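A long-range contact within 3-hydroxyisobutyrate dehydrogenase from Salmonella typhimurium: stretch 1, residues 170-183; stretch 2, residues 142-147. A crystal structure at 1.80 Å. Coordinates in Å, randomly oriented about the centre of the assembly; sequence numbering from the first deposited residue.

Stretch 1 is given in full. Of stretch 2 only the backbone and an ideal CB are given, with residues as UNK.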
# COMPACT_ATOMS: atom_id res chain seq x y z
N ASP A 170 -23.25 -6.29 -16.10
CA ASP A 170 -24.40 -5.58 -16.65
C ASP A 170 -25.57 -5.60 -15.67
O ASP A 170 -26.68 -5.20 -16.01
CB ASP A 170 -24.82 -6.22 -17.98
CG ASP A 170 -25.37 -7.62 -17.80
OD1 ASP A 170 -24.87 -8.36 -16.93
OD2 ASP A 170 -26.31 -7.98 -18.55
N THR A 171 -25.32 -6.06 -14.45
CA THR A 171 -26.39 -6.11 -13.46
C THR A 171 -25.93 -5.58 -12.11
O THR A 171 -24.81 -5.83 -11.68
CB THR A 171 -26.91 -7.54 -13.26
OG1 THR A 171 -25.97 -8.28 -12.47
CG2 THR A 171 -27.09 -8.24 -14.60
N PRO A 172 -26.80 -4.82 -11.43
CA PRO A 172 -26.46 -4.26 -10.11
C PRO A 172 -26.03 -5.36 -9.16
O PRO A 172 -26.57 -6.47 -9.18
CB PRO A 172 -27.77 -3.61 -9.68
CG PRO A 172 -28.34 -3.15 -10.97
CD PRO A 172 -28.12 -4.34 -11.87
N GLY A 173 -25.05 -5.06 -8.32
CA GLY A 173 -24.58 -6.04 -7.36
C GLY A 173 -23.08 -6.30 -7.42
O GLY A 173 -22.40 -6.27 -6.40
N ALA A 174 -22.58 -6.55 -8.63
CA ALA A 174 -21.17 -6.83 -8.82
C ALA A 174 -20.29 -5.65 -8.42
O ALA A 174 -19.21 -5.83 -7.86
CB ALA A 174 -20.90 -7.21 -10.27
N GLY A 175 -20.75 -4.44 -8.72
CA GLY A 175 -19.99 -3.27 -8.36
C GLY A 175 -19.77 -3.21 -6.86
O GLY A 175 -18.66 -2.95 -6.40
N SER A 176 -20.83 -3.44 -6.09
CA SER A 176 -20.71 -3.40 -4.63
C SER A 176 -19.81 -4.52 -4.11
O SER A 176 -19.14 -4.35 -3.09
CB SER A 176 -22.08 -3.48 -3.97
OG SER A 176 -22.80 -2.27 -4.12
N THR A 177 -19.80 -5.66 -4.79
CA THR A 177 -18.95 -6.77 -4.38
C THR A 177 -17.49 -6.37 -4.53
O THR A 177 -16.65 -6.68 -3.68
CB THR A 177 -19.22 -8.04 -5.22
OG1 THR A 177 -20.53 -8.53 -4.94
CG2 THR A 177 -18.19 -9.13 -4.90
N VAL A 178 -17.18 -5.66 -5.61
CA VAL A 178 -15.82 -5.20 -5.84
C VAL A 178 -15.41 -4.19 -4.78
O VAL A 178 -14.28 -4.21 -4.29
CB VAL A 178 -15.67 -4.59 -7.24
CG1 VAL A 178 -14.31 -3.92 -7.39
CG2 VAL A 178 -15.84 -5.68 -8.29
N LYS A 179 -16.34 -3.29 -4.43
CA LYS A 179 -16.08 -2.27 -3.41
C LYS A 179 -15.80 -2.93 -2.07
O LYS A 179 -14.92 -2.49 -1.32
CB LYS A 179 -17.29 -1.33 -3.28
CG LYS A 179 -17.13 -0.23 -2.22
CD LYS A 179 -15.88 0.61 -2.48
CE LYS A 179 -15.68 1.70 -1.43
NZ LYS A 179 -16.76 2.72 -1.43
N ILE A 180 -16.54 -3.98 -1.75
CA ILE A 180 -16.34 -4.70 -0.49
C ILE A 180 -14.93 -5.25 -0.42
O ILE A 180 -14.23 -5.09 0.58
CB ILE A 180 -17.35 -5.86 -0.34
CG1 ILE A 180 -18.75 -5.30 -0.11
CG2 ILE A 180 -16.93 -6.78 0.82
CD1 ILE A 180 -19.85 -6.33 -0.18
N ILE A 181 -14.49 -5.91 -1.50
CA ILE A 181 -13.15 -6.46 -1.53
C ILE A 181 -12.14 -5.32 -1.39
O ILE A 181 -11.15 -5.44 -0.66
CB ILE A 181 -12.91 -7.25 -2.83
CG1 ILE A 181 -13.92 -8.40 -2.91
CG2 ILE A 181 -11.49 -7.78 -2.87
CD1 ILE A 181 -13.86 -9.18 -4.19
N HIS A 182 -12.39 -4.21 -2.08
CA HIS A 182 -11.50 -3.07 -1.99
C HIS A 182 -11.36 -2.57 -0.55
O HIS A 182 -10.26 -2.23 -0.11
CB HIS A 182 -12.00 -1.92 -2.87
CG HIS A 182 -11.20 -0.66 -2.73
ND1 HIS A 182 -11.48 0.30 -1.78
CD2 HIS A 182 -10.08 -0.24 -3.37
CE1 HIS A 182 -10.56 1.25 -1.84
NE2 HIS A 182 -9.70 0.94 -2.79
N GLN A 183 -12.47 -2.53 0.19
CA GLN A 183 -12.44 -2.06 1.57
C GLN A 183 -11.67 -2.98 2.50
O GLN A 183 -11.21 -2.55 3.56
CB GLN A 183 -13.86 -1.83 2.10
CG GLN A 183 -14.58 -0.66 1.46
CD GLN A 183 -13.75 0.62 1.48
OE1 GLN A 183 -12.94 0.87 0.59
NE2 GLN A 183 -13.96 1.45 2.51
N UNK A 142 -14.35 4.39 -10.48
CA UNK A 142 -15.68 3.84 -10.27
C UNK A 142 -15.72 2.36 -10.60
O UNK A 142 -15.21 1.93 -11.63
CB UNK A 142 -16.71 4.59 -11.11
N UNK A 143 -16.29 1.58 -9.69
CA UNK A 143 -16.44 0.15 -9.89
C UNK A 143 -17.95 -0.03 -10.01
O UNK A 143 -18.67 -0.20 -9.02
CB UNK A 143 -15.82 -0.68 -8.76
N UNK A 144 -18.43 0.02 -11.25
CA UNK A 144 -19.85 -0.05 -11.52
C UNK A 144 -20.38 -1.24 -12.28
O UNK A 144 -19.68 -1.86 -13.08
CB UNK A 144 -20.25 1.21 -12.29
N UNK A 145 -21.65 -1.55 -12.02
CA UNK A 145 -22.33 -2.64 -12.69
C UNK A 145 -23.79 -2.19 -12.86
O UNK A 145 -24.35 -1.54 -11.97
CB UNK A 145 -22.22 -3.95 -11.91
N UNK A 146 -24.38 -2.54 -13.99
CA UNK A 146 -25.76 -2.14 -14.24
C UNK A 146 -26.06 -2.19 -15.73
O UNK A 146 -25.18 -2.46 -16.54
CB UNK A 146 -26.03 -0.74 -13.69
N UNK A 147 -27.31 -1.89 -16.07
CA UNK A 147 -27.79 -1.92 -17.45
C UNK A 147 -27.14 -0.90 -18.39
O UNK A 147 -26.54 0.08 -17.95
CB UNK A 147 -29.30 -1.70 -17.45

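The strand that enters at 142 runs at 147° to the helix 174-183, roughly antiparallel, with the axes 6.4 Å apart at their closest. Position 142 lies where the two have little to do with each other: nothing of stretch 1 comes within 5.5 Å of its ideal CB. Its extended backbone suits any strand former, beta-branched residues especially; it is Val-142, and it makes no contact here.

At position 143 the CA-to-CB bond points toward the helix. The ideal CB lies 3.8 Å from CG1 of Val-178 and 4.3 Å from O of Gly-175. An apolar side chain suits this surface; leucine or isoleucine could cover the part near Val-178, while the longer, unbranched methionine can also follow the helix to Lys-179 and His-182. The residue is Met-143, present as selenomethionine. Its CB packs 3.9 Å from CG1 of Val-178, while its SE reaches farther along the helix, 3.8 Å from CA of Lys-179. SE also lies obliquely over the imidazole, 5.4 Å from the ring centroid of His-182. The backbone comes close as well: O of Met-143 is 3.4 Å from CA of Gly-175, which can approach so nearly because it has no CB; an ideal one would stand 2.7 Å from that oxygen.

Position 144 points away, with nothing of stretch 1 near its ideal CB, so this contact restricts its side chain little. It is Ala-144.

Position 145 turns back toward stretch 1, into a tight polar site at the start of the helix. Its ideal CB is 3.2 Å from the acceptor O of Thr-171 and 3.5 Å from the donor N of Gly-175. A small side chain is called for, and one that can both give and accept a hydrogen bond: serine fits best; the hydroxyl has room, but the methyl of a threonine in the same rotamer would run into N of Gly-175. Ser-145, with chi1 in the p well, does both. Its OG donates to O of Thr-171 at 2.9 Å and accepts from N of Gly-175 at 3.0 Å, tying the loop and the first turn of the helix to this stretch.

At position 146 phi/psi of 159/178 would jam a CB against the preceding carbonyl oxygen, which calls for glycine. Gly-146 brings its CA within 4.0 Å of CD of Pro-172, and its O receives a CA-H...O contact from CA of Asp-170 at 3.2 Å.

Position 147 points away and immediately precedes a helix, favouring serine, threonine, aspartate or asparagine as N-cap. Ser-147 caps a backbone N just beyond the stretch.

Stretch 2 142-147: VMASGS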
# COMPACT_ATOMS: atom_id res chain seq x y z
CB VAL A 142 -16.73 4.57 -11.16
CG1 VAL A 142 -18.13 4.13 -10.77
CG2 VAL A 142 -16.57 6.08 -11.02
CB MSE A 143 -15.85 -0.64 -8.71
CG MSE A 143 -16.10 -0.05 -7.33
SE MSE A 143 -14.52 -0.24 -6.18
CE MSE A 143 -13.90 1.59 -6.27
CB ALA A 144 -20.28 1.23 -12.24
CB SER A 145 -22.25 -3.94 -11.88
OG SER A 145 -22.94 -3.83 -10.65
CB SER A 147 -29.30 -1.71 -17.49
OG SER A 147 -29.61 -0.38 -17.11
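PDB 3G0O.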